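Side-chain contacts in putative type 11 methyltransferase (Sulfolobus solfataricus, PDB 3I9F), which is probably an S-adenosylmethionine-dependent methyltransferase and binds zinc ions: residues Y34-A39 with E57-V62; G29-Y34 with F78-N83; G106-I111 with S138-E143; K131-W136 with Y151-V156. All blocks are in the same frame, centred on the assembly; numbering follows the deposited sequence.

All four contacts belong to one Rossmann-like methyltransferase fold, built on a seven-stranded sheet with strand order 3-2-1-4-5-7-6. Interactions 1 and 2 share helix 32-36 and Tyr34; their centres lie about 10 Å apart and Phe59 of the first packs on Cys32 and Lys33 of the second. Along the chain, interaction 1 falls between the two segments of interaction 2. Interactions 3 and 4 follow, centres about 9 Å apart, with alternating segments that interlock strand 106-113, helix 130-136 and strands 140-146 and 152-159, the last antiparallel to both its neighbours. Neighbouring strands 76-82 and 106-113 connect interaction 2 to interaction 3, centres about 15 Å apart, so the N- and C-terminal halves meet mid-sheet.

Interaction 1: Y34-A39 with E57-V62; sequences YLLEFA and EKFDSV. With ZN (zinc ion), chain H.
In Leu36 and Phe59 alike the first torsion sets CG beside the backbone N and anti to the carbonyl carbon (chi1 -82° and -64°), and the two side chains meet between helix 32-36 and the turn after helix 49-58. There Leu36 CD1 comes to 3.4 Å from Phe59 CD1, approaching the ring obliquely near its CD1-CE1 side. The other methyl of the leucine fork serves the turn: Leu36 CD2 lies 4.1 Å from Ser61 OG and 4.3 Å from Val62 CG2. In this Rossmann-like methyltransferase fold the two helices follow strands 19-24 and 39-45, and the contact ties their C-terminal ends together beside the second of these strands, where Leu36 and Val62 both rest on Leu42. Phe59 leaves helical geometry and opens a type I beta turn, closed by the bond from Val62 N to Phe59 O (3.2 Å). Phe59 also packs against Cys32 and Lys33, one helical turn before Leu36. Two residues before the aromatic ring, Glu57 holds a zinc ion unevenly, with Glu57 OE1 at 1.9 Å and Glu57 OE2 at 2.6 Å from the metal; Glu54 is its other ligand from this chain.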
# COMPACT_ATOMS: atom_id res chain seq x y z
N TYR B 34 18.75 -4.64 4.89
CA TYR B 34 19.16 -5.99 4.56
C TYR B 34 18.13 -6.64 3.64
O TYR B 34 18.50 -7.31 2.70
CB TYR B 34 19.42 -6.81 5.82
CG TYR B 34 20.49 -6.18 6.70
CD1 TYR B 34 21.85 -6.46 6.50
CD2 TYR B 34 20.16 -5.27 7.70
CE1 TYR B 34 22.84 -5.86 7.28
CE2 TYR B 34 21.14 -4.67 8.48
CZ TYR B 34 22.48 -4.97 8.27
OH TYR B 34 23.45 -4.39 9.05
N LEU B 35 16.85 -6.39 3.86
CA LEU B 35 15.78 -6.96 3.00
C LEU B 35 15.67 -6.30 1.62
O LEU B 35 15.21 -6.91 0.66
CB LEU B 35 14.41 -6.86 3.70
CG LEU B 35 14.28 -7.64 5.00
CD1 LEU B 35 12.98 -7.32 5.67
CD2 LEU B 35 14.41 -9.14 4.73
N LEU B 36 16.05 -5.03 1.53
CA LEU B 36 16.04 -4.32 0.26
C LEU B 36 16.89 -5.02 -0.82
O LEU B 36 16.47 -5.10 -1.98
CB LEU B 36 16.53 -2.88 0.44
CG LEU B 36 15.45 -1.93 0.93
CD1 LEU B 36 15.93 -0.51 0.81
CD2 LEU B 36 14.19 -2.15 0.12
N GLU B 37 18.03 -5.58 -0.43
CA GLU B 37 18.87 -6.28 -1.40
C GLU B 37 18.22 -7.59 -1.92
O GLU B 37 18.80 -8.25 -2.75
CB GLU B 37 20.33 -6.43 -0.87
CG GLU B 37 20.80 -7.80 -0.22
CD GLU B 37 22.03 -7.64 0.76
OE1 GLU B 37 23.07 -8.37 0.63
OE2 GLU B 37 21.93 -6.77 1.67
N PHE B 38 17.03 -7.95 -1.44
CA PHE B 38 16.39 -9.22 -1.84
C PHE B 38 14.95 -9.10 -2.33
O PHE B 38 14.38 -10.10 -2.79
CB PHE B 38 16.36 -10.21 -0.67
CG PHE B 38 17.70 -10.68 -0.22
CD1 PHE B 38 18.46 -11.52 -1.03
CD2 PHE B 38 18.20 -10.30 1.02
CE1 PHE B 38 19.71 -11.97 -0.61
CE2 PHE B 38 19.43 -10.75 1.46
CZ PHE B 38 20.19 -11.59 0.64
N ALA B 39 14.37 -7.91 -2.24
CA ALA B 39 12.94 -7.74 -2.44
C ALA B 39 12.61 -7.10 -3.80
O ALA B 39 13.08 -5.98 -4.09
CB ALA B 39 12.36 -6.88 -1.31
N GLU B 57 11.19 7.97 5.53
CA GLU B 57 12.15 9.06 5.37
C GLU B 57 13.46 8.52 4.81
O GLU B 57 14.17 9.24 4.11
CB GLU B 57 12.35 9.81 6.71
CG GLU B 57 11.23 10.84 7.04
CD GLU B 57 11.25 11.31 8.51
OE1 GLU B 57 11.83 10.63 9.36
OE2 GLU B 57 10.68 12.37 8.83
N LYS B 58 13.75 7.24 5.06
CA LYS B 58 15.03 6.58 4.71
C LYS B 58 15.00 5.61 3.52
O LYS B 58 16.08 5.27 2.98
CB LYS B 58 15.56 5.79 5.92
CG LYS B 58 16.06 6.67 7.06
CD LYS B 58 16.86 5.86 8.10
CE LYS B 58 15.99 5.23 9.20
NZ LYS B 58 15.81 6.14 10.37
N PHE B 59 13.82 5.13 3.15
CA PHE B 59 13.68 4.07 2.16
C PHE B 59 12.43 4.27 1.33
O PHE B 59 11.38 3.70 1.64
CB PHE B 59 13.57 2.71 2.85
CG PHE B 59 14.79 2.30 3.63
CD1 PHE B 59 16.01 2.10 3.00
CD2 PHE B 59 14.69 2.03 4.99
CE1 PHE B 59 17.13 1.68 3.73
CE2 PHE B 59 15.78 1.62 5.72
CZ PHE B 59 17.01 1.43 5.09
N ASP B 60 12.52 5.04 0.25
CA ASP B 60 11.34 5.51 -0.46
C ASP B 60 10.60 4.45 -1.30
O ASP B 60 9.40 4.55 -1.56
CB ASP B 60 11.74 6.71 -1.31
CG ASP B 60 10.60 7.24 -2.14
OD1 ASP B 60 9.67 7.87 -1.56
OD2 ASP B 60 10.62 7.00 -3.37
N SER B 61 11.31 3.42 -1.73
CA SER B 61 10.68 2.30 -2.43
C SER B 61 9.76 1.40 -1.53
O SER B 61 8.94 0.61 -2.03
CB SER B 61 11.78 1.45 -3.04
OG SER B 61 12.70 1.04 -2.05
N VAL B 62 9.96 1.49 -0.21
CA VAL B 62 9.24 0.64 0.76
C VAL B 62 7.75 1.00 0.76
O VAL B 62 7.37 2.18 0.68
CB VAL B 62 9.85 0.74 2.18
CG1 VAL B 62 8.97 0.06 3.17
CG2 VAL B 62 11.19 0.08 2.20
ZN ZN H . 11.48 11.44 11.07

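Interaction 2: G29-Y34 with F78-N83; sequences GFYCKY and FILFAN
The ring of Tyr31 is clasped between its sequence neighbour and strand 76-82. On one face Phe30 CE2 stands 4.2 Å above the plane of the Tyr31 ring, offset toward the rim, while Tyr31 CD2 in turn lies in plane at the edge of the Phe30 ring. From the opposite side of the tyrosine plane two methyls of the strand arrive obliquely. Leu80 CD2 makes an off-centre CH-pi contact, 4.3 Å from the Tyr31 ring centroid and 28° off the ring normal, and its nearest atom is Tyr31 CG at 3.9 Å. Ala82 CB sits farther along the ring, 3.6 Å from Tyr31 CE2. Leu80 extends from the strand with CG anti to the backbone N (chi1 174°), which carries its CD2 branch out to the ring. Leu80 and Ala82, two positions apart, point to the same side of the sheet and form a shallow apolar bed. Tyr31 follows the glycine-rich turn that links strand 19-24 to helix 32-36, the place of the first conserved motif of AdoMet-dependent methyltransferases; Gly29 has a positive phi of 89° there. Asp23 touches both Tyr31 and Leu80, and Ile111 of the next strand also meets the tyrosine. The contact is thus purely apolar on the ring carbons, whereas Tyr31 OH is hydrogen-bonded to Tyr9 and Glu4, which should fix the ring at its far end as well.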
# COMPACT_ATOMS: atom_id res chain seq x y z
N GLY B 29 13.03 -0.57 12.06
CA GLY B 29 13.38 -0.48 10.62
C GLY B 29 14.78 -1.01 10.39
O GLY B 29 15.39 -0.78 9.35
N PHE B 30 15.27 -1.73 11.38
CA PHE B 30 16.58 -2.30 11.36
C PHE B 30 16.77 -3.21 10.17
O PHE B 30 17.75 -3.11 9.46
CB PHE B 30 16.83 -3.06 12.66
CG PHE B 30 18.16 -3.67 12.74
CD1 PHE B 30 19.30 -2.89 12.94
CD2 PHE B 30 18.32 -5.02 12.58
CE1 PHE B 30 20.57 -3.46 12.99
CE2 PHE B 30 19.57 -5.60 12.65
CZ PHE B 30 20.70 -4.82 12.85
N TYR B 31 15.81 -4.07 9.92
CA TYR B 31 15.99 -5.11 8.91
C TYR B 31 15.81 -4.66 7.46
O TYR B 31 16.19 -5.39 6.53
CB TYR B 31 15.06 -6.29 9.21
CG TYR B 31 15.65 -7.22 10.19
CD1 TYR B 31 16.43 -8.28 9.78
CD2 TYR B 31 15.45 -7.04 11.54
CE1 TYR B 31 16.98 -9.12 10.67
CE2 TYR B 31 16.01 -7.89 12.45
CZ TYR B 31 16.77 -8.93 12.01
OH TYR B 31 17.34 -9.79 12.92
N CYS B 32 15.24 -3.47 7.28
CA CYS B 32 14.91 -2.99 5.94
C CYS B 32 16.06 -2.93 4.93
O CYS B 32 15.90 -3.39 3.80
CB CYS B 32 14.20 -1.64 6.05
SG CYS B 32 12.45 -1.88 6.52
N LYS B 33 17.23 -2.41 5.32
CA LYS B 33 18.35 -2.33 4.37
C LYS B 33 18.83 -3.70 3.97
O LYS B 33 19.21 -3.92 2.83
CB LYS B 33 19.49 -1.45 4.90
CG LYS B 33 20.54 -2.10 5.83
CD LYS B 33 21.36 -0.97 6.55
CE LYS B 33 22.80 -1.38 6.84
NZ LYS B 33 23.47 -1.95 5.61
N TYR B 34 18.75 -4.64 4.89
CA TYR B 34 19.16 -5.99 4.56
C TYR B 34 18.13 -6.64 3.64
O TYR B 34 18.50 -7.31 2.70
CB TYR B 34 19.42 -6.81 5.82
CG TYR B 34 20.49 -6.18 6.70
CD1 TYR B 34 21.85 -6.46 6.50
CD2 TYR B 34 20.16 -5.27 7.70
CE1 TYR B 34 22.84 -5.86 7.28
CE2 TYR B 34 21.14 -4.67 8.48
CZ TYR B 34 22.48 -4.97 8.27
OH TYR B 34 23.45 -4.39 9.05
N PHE B 78 8.14 -14.15 1.13
CA PHE B 78 8.61 -14.18 2.49
C PHE B 78 7.95 -13.13 3.43
O PHE B 78 7.73 -11.97 3.07
CB PHE B 78 10.12 -13.93 2.48
CG PHE B 78 10.91 -14.97 1.72
CD1 PHE B 78 11.33 -16.14 2.35
CD2 PHE B 78 11.21 -14.78 0.37
CE1 PHE B 78 12.06 -17.09 1.66
CE2 PHE B 78 11.92 -15.72 -0.34
CZ PHE B 78 12.36 -16.88 0.30
N ILE B 79 7.67 -13.55 4.66
CA ILE B 79 7.16 -12.68 5.71
C ILE B 79 8.10 -12.83 6.89
O ILE B 79 8.27 -13.93 7.41
CB ILE B 79 5.75 -13.14 6.16
CG1 ILE B 79 4.74 -12.97 5.03
CG2 ILE B 79 5.29 -12.35 7.37
CD1 ILE B 79 3.44 -13.63 5.27
N LEU B 80 8.71 -11.74 7.31
CA LEU B 80 9.58 -11.76 8.47
C LEU B 80 8.84 -11.22 9.70
O LEU B 80 8.18 -10.17 9.67
CB LEU B 80 10.80 -10.90 8.21
CG LEU B 80 11.77 -10.68 9.38
CD1 LEU B 80 12.46 -11.97 9.81
CD2 LEU B 80 12.80 -9.60 9.05
N PHE B 81 9.01 -11.95 10.80
CA PHE B 81 8.61 -11.51 12.13
C PHE B 81 9.85 -11.47 12.96
O PHE B 81 10.28 -12.47 13.48
CB PHE B 81 7.63 -12.51 12.74
CG PHE B 81 6.23 -12.40 12.21
CD1 PHE B 81 5.37 -11.43 12.69
CD2 PHE B 81 5.76 -13.29 11.31
CE1 PHE B 81 4.10 -11.34 12.25
CE2 PHE B 81 4.47 -13.21 10.84
CZ PHE B 81 3.64 -12.23 11.30
N ALA B 82 10.44 -10.29 13.08
CA ALA B 82 11.68 -10.08 13.83
C ALA B 82 11.43 -9.42 15.17
O ALA B 82 11.29 -8.20 15.27
CB ALA B 82 12.67 -9.20 12.99
N ASN B 83 11.42 -10.23 16.21
CA ASN B 83 11.17 -9.77 17.59
C ASN B 83 9.90 -9.02 17.73
O ASN B 83 9.84 -8.10 18.52
CB ASN B 83 12.31 -8.90 18.08
CG ASN B 83 13.65 -9.59 17.88
OD1 ASN B 83 13.88 -10.71 18.40
ND2 ASN B 83 14.50 -8.98 17.09

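Interaction 3: G106-I111 with S138-E143; sequences GRVIII and SNFVVE
Arg107 grips the carboxylate of Glu143 side-on, using its epsilon nitrogen and one terminal amino group. The shorter bond is Arg107 NE to Glu143 OE1 at 2.8 Å, with an N-H...O angle of 143°; Arg107 NH1 reaches Glu143 OE2 at 3.1 Å. Both oxygens are met on their syn side, but the guanidinium and carboxylate planes are turned 53° from each other, so the pair is a twisted bidentate salt bridge. A weak third bond runs from Arg107 NH1 to Glu143 OE1. The arginine chain bends at chi2 (40°), while the glutamate is extended beyond CG, and the two meet at about a right angle. A second, apolar contact is made by the next side chain of the strand: Val108 CG2 lies 4.1 Å from Phe140 CE1, with Phe137 and Phe81 also touching Val108. Val156 and Lys158 pack on Arg107, and Arg159 packs on Phe140. These partners belong to strand 152-159, which runs between strands 106-113 and 140-146 and antiparallel to both. The salt bridge and the Val108-Phe140 pair thus reach across that intervening strand, joining strand 106-113 to strand 140-146 at one edge of the sheet within this chain, while Val142 of the latter leans on helix 130-136.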
# COMPACT_ATOMS: atom_id res chain seq x y z
N GLY B 106 5.27 -20.10 -0.08
CA GLY B 106 5.90 -18.97 0.61
C GLY B 106 6.52 -19.46 1.89
O GLY B 106 6.26 -20.58 2.28
N ARG B 107 7.34 -18.62 2.51
CA ARG B 107 8.03 -18.95 3.76
C ARG B 107 7.82 -17.85 4.82
O ARG B 107 7.82 -16.66 4.51
CB ARG B 107 9.55 -19.07 3.48
CG ARG B 107 10.16 -20.48 3.33
CD ARG B 107 9.30 -21.42 2.57
NE ARG B 107 9.96 -22.67 2.25
CZ ARG B 107 9.39 -23.65 1.54
NH1 ARG B 107 10.08 -24.75 1.27
NH2 ARG B 107 8.14 -23.53 1.10
N VAL B 108 7.65 -18.25 6.08
CA VAL B 108 7.64 -17.33 7.19
C VAL B 108 8.94 -17.44 7.96
O VAL B 108 9.36 -18.52 8.32
CB VAL B 108 6.45 -17.62 8.13
CG1 VAL B 108 6.52 -16.73 9.41
CG2 VAL B 108 5.11 -17.44 7.36
N ILE B 109 9.59 -16.31 8.22
CA ILE B 109 10.81 -16.28 9.01
C ILE B 109 10.52 -15.69 10.37
O ILE B 109 10.14 -14.54 10.45
CB ILE B 109 11.91 -15.41 8.36
CG1 ILE B 109 12.15 -15.83 6.90
CG2 ILE B 109 13.18 -15.55 9.14
CD1 ILE B 109 12.60 -14.69 5.98
N ILE B 110 10.74 -16.47 11.44
CA ILE B 110 10.66 -15.97 12.81
C ILE B 110 12.04 -15.78 13.41
O ILE B 110 12.85 -16.69 13.41
CB ILE B 110 9.92 -16.97 13.75
CG1 ILE B 110 8.52 -17.32 13.23
CG2 ILE B 110 9.87 -16.44 15.20
CD1 ILE B 110 7.75 -16.17 12.68
N ILE B 111 12.30 -14.58 13.91
CA ILE B 111 13.38 -14.32 14.84
C ILE B 111 12.78 -13.76 16.11
O ILE B 111 11.95 -12.86 16.06
CB ILE B 111 14.38 -13.31 14.28
CG1 ILE B 111 15.00 -13.87 12.98
CG2 ILE B 111 15.48 -13.03 15.29
CD1 ILE B 111 15.74 -12.83 12.14
N SER B 138 0.13 -22.87 13.44
CA SER B 138 -0.21 -24.30 13.48
C SER B 138 -0.51 -24.97 12.13
O SER B 138 -0.67 -26.20 12.10
CB SER B 138 -1.44 -24.48 14.35
OG SER B 138 -2.51 -23.72 13.77
N ASN B 139 -0.65 -24.19 11.06
CA ASN B 139 -0.76 -24.73 9.70
C ASN B 139 0.61 -24.69 9.00
O ASN B 139 0.70 -24.63 7.77
CB ASN B 139 -1.75 -23.91 8.87
CG ASN B 139 -3.09 -23.73 9.57
OD1 ASN B 139 -3.41 -22.63 10.11
ND2 ASN B 139 -3.89 -24.80 9.59
N PHE B 140 1.68 -24.68 9.81
CA PHE B 140 3.03 -24.55 9.27
C PHE B 140 3.94 -25.51 9.97
O PHE B 140 3.69 -25.92 11.09
CB PHE B 140 3.57 -23.13 9.49
CG PHE B 140 2.78 -22.07 8.79
CD1 PHE B 140 3.22 -21.53 7.61
CD2 PHE B 140 1.59 -21.60 9.33
CE1 PHE B 140 2.47 -20.57 6.97
CE2 PHE B 140 0.84 -20.65 8.69
CZ PHE B 140 1.28 -20.13 7.52
N VAL B 141 5.02 -25.85 9.30
CA VAL B 141 6.06 -26.69 9.91
C VAL B 141 7.39 -26.00 9.79
O VAL B 141 7.62 -25.24 8.86
CB VAL B 141 6.13 -28.17 9.30
CG1 VAL B 141 5.20 -29.10 10.10
CG2 VAL B 141 5.77 -28.21 7.82
N VAL B 142 8.27 -26.26 10.75
CA VAL B 142 9.64 -25.78 10.66
C VAL B 142 10.39 -26.53 9.58
O VAL B 142 10.38 -27.76 9.57
CB VAL B 142 10.44 -25.98 11.95
CG1 VAL B 142 11.86 -25.37 11.77
CG2 VAL B 142 9.72 -25.33 13.13
N GLU B 143 11.03 -25.77 8.71
CA GLU B 143 11.85 -26.28 7.64
C GLU B 143 13.34 -26.16 8.02
O GLU B 143 14.09 -27.12 7.87
CB GLU B 143 11.53 -25.51 6.35
CG GLU B 143 12.67 -25.42 5.36
CD GLU B 143 12.21 -25.11 3.97
OE1 GLU B 143 12.00 -23.93 3.65
OE2 GLU B 143 12.09 -26.07 3.17

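Interaction 4: K131-W136 with Y151-V156; sequences KDYMGW and YHFGLV
Helix 131-136 runs at 35° to strand 152-156, their axes 11.0 Å apart at closest approach, with Tyr133 and Leu155 the nearest residues by CA. This is helix-on-sheet packing in the C-terminal half of the Rossmann-like methyltransferase fold, where helix 130-136 connects strand 106-113 to strand 140-146 and strand 152-159 is inserted between those two. Phe153 leads from the strand: chi1 of 67° places its CG between the backbone N and the carbonyl carbon, and the ring points its CZ corner at the helix. Tyr133 CD1 lies at that edge, near the phenylalanine plane, 3.8 Å from Phe153 CZ; Phe153 CZ in turn meets the Tyr133 ring obliquely. Leu155, two residues on and on the same side of the strand, also faces the helix, with Tyr133 CB 4.5 Å from Leu155 CD1. The same methyl meets Met134, whose side chain curls toward the strand and also touches Val142. Ile110 touches Tyr133 too, and the tyrosine hydroxyl is hydrogen-bonded to Asp112, so the ring spans from the helix to strand 106-113. On the methionine side the nearest approach is Met134 SD to Leu155 CD1, 4.3 Å.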
# COMPACT_ATOMS: atom_id res chain seq x y z
N LYS B 131 8.05 -23.61 20.58
CA LYS B 131 6.83 -24.35 20.81
C LYS B 131 5.64 -23.37 20.84
O LYS B 131 4.59 -23.65 20.28
CB LYS B 131 6.94 -25.18 22.08
CG LYS B 131 5.72 -26.05 22.31
CD LYS B 131 5.82 -26.85 23.63
CE LYS B 131 4.64 -27.85 23.77
NZ LYS B 131 4.21 -28.52 22.48
N ASP B 132 5.82 -22.21 21.47
CA ASP B 132 4.77 -21.17 21.50
C ASP B 132 4.44 -20.67 20.10
O ASP B 132 3.28 -20.47 19.77
CB ASP B 132 5.18 -19.99 22.40
CG ASP B 132 5.33 -20.41 23.88
OD1 ASP B 132 4.42 -21.14 24.38
OD2 ASP B 132 6.33 -20.00 24.52
N TYR B 133 5.46 -20.48 19.28
CA TYR B 133 5.26 -20.00 17.95
C TYR B 133 4.42 -21.01 17.19
O TYR B 133 3.47 -20.63 16.53
CB TYR B 133 6.58 -19.66 17.24
CG TYR B 133 6.97 -18.19 17.41
CD1 TYR B 133 7.84 -17.79 18.39
CD2 TYR B 133 6.45 -17.22 16.58
CE1 TYR B 133 8.18 -16.47 18.54
CE2 TYR B 133 6.80 -15.91 16.72
CZ TYR B 133 7.65 -15.54 17.72
OH TYR B 133 7.98 -14.20 17.89
N MET B 134 4.71 -22.29 17.33
CA MET B 134 3.99 -23.28 16.51
C MET B 134 2.53 -23.54 16.95
O MET B 134 1.74 -24.05 16.17
CB MET B 134 4.82 -24.57 16.36
CG MET B 134 6.29 -24.30 15.85
SD MET B 134 6.47 -23.14 14.46
CE MET B 134 5.59 -24.14 13.27
N GLY B 135 2.16 -23.15 18.16
CA GLY B 135 0.77 -23.06 18.56
C GLY B 135 0.02 -22.05 17.71
O GLY B 135 -1.09 -22.32 17.30
N TRP B 136 0.62 -20.90 17.41
CA TRP B 136 -0.01 -19.89 16.55
C TRP B 136 0.09 -20.20 15.05
O TRP B 136 -0.86 -20.01 14.26
CB TRP B 136 0.63 -18.52 16.78
CG TRP B 136 0.39 -18.05 18.12
CD1 TRP B 136 1.24 -18.10 19.19
CD2 TRP B 136 -0.81 -17.47 18.60
NE1 TRP B 136 0.64 -17.59 20.29
CE2 TRP B 136 -0.62 -17.20 19.96
CE3 TRP B 136 -2.04 -17.19 18.01
CZ2 TRP B 136 -1.62 -16.60 20.75
CZ3 TRP B 136 -3.02 -16.61 18.79
CH2 TRP B 136 -2.81 -16.34 20.16
N TYR B 151 21.31 -15.02 22.14
CA TYR B 151 20.09 -14.81 22.90
C TYR B 151 18.81 -14.94 22.07
O TYR B 151 17.72 -14.80 22.60
CB TYR B 151 20.21 -13.45 23.57
CG TYR B 151 21.51 -13.37 24.30
CD1 TYR B 151 21.76 -14.22 25.38
CD2 TYR B 151 22.51 -12.48 23.91
CE1 TYR B 151 22.95 -14.17 26.07
CE2 TYR B 151 23.73 -12.43 24.60
CZ TYR B 151 23.94 -13.28 25.67
OH TYR B 151 25.13 -13.26 26.38
N HIS B 152 18.93 -15.24 20.79
CA HIS B 152 17.78 -15.33 19.89
C HIS B 152 17.72 -16.68 19.23
O HIS B 152 18.71 -17.34 19.08
CB HIS B 152 17.87 -14.29 18.77
CG HIS B 152 17.72 -12.88 19.23
ND1 HIS B 152 18.71 -12.22 19.93
CD2 HIS B 152 16.73 -11.97 19.04
CE1 HIS B 152 18.32 -10.97 20.18
NE2 HIS B 152 17.12 -10.80 19.66
N PHE B 153 16.53 -17.10 18.84
CA PHE B 153 16.37 -18.25 18.00
C PHE B 153 15.74 -17.77 16.73
O PHE B 153 15.30 -16.62 16.65
CB PHE B 153 15.55 -19.36 18.68
CG PHE B 153 14.12 -19.02 18.92
CD1 PHE B 153 13.13 -19.54 18.11
CD2 PHE B 153 13.76 -18.21 19.97
CE1 PHE B 153 11.83 -19.25 18.33
CE2 PHE B 153 12.44 -17.91 20.20
CZ PHE B 153 11.47 -18.44 19.37
N GLY B 154 15.71 -18.64 15.73
CA GLY B 154 15.31 -18.29 14.37
C GLY B 154 14.67 -19.51 13.71
O GLY B 154 15.17 -20.60 13.85
N LEU B 155 13.54 -19.32 13.04
CA LEU B 155 12.90 -20.41 12.31
C LEU B 155 12.57 -19.97 10.89
O LEU B 155 12.36 -18.77 10.61
CB LEU B 155 11.62 -20.84 13.00
CG LEU B 155 11.63 -21.07 14.52
CD1 LEU B 155 10.18 -21.04 15.01
CD2 LEU B 155 12.34 -22.39 14.93
N VAL B 156 12.57 -20.94 9.98
CA VAL B 156 12.04 -20.74 8.67
C VAL B 156 10.94 -21.75 8.63
O VAL B 156 11.14 -22.89 9.01
CB VAL B 156 13.07 -21.01 7.57
CG1 VAL B 156 12.43 -20.80 6.14
CG2 VAL B 156 14.34 -20.15 7.79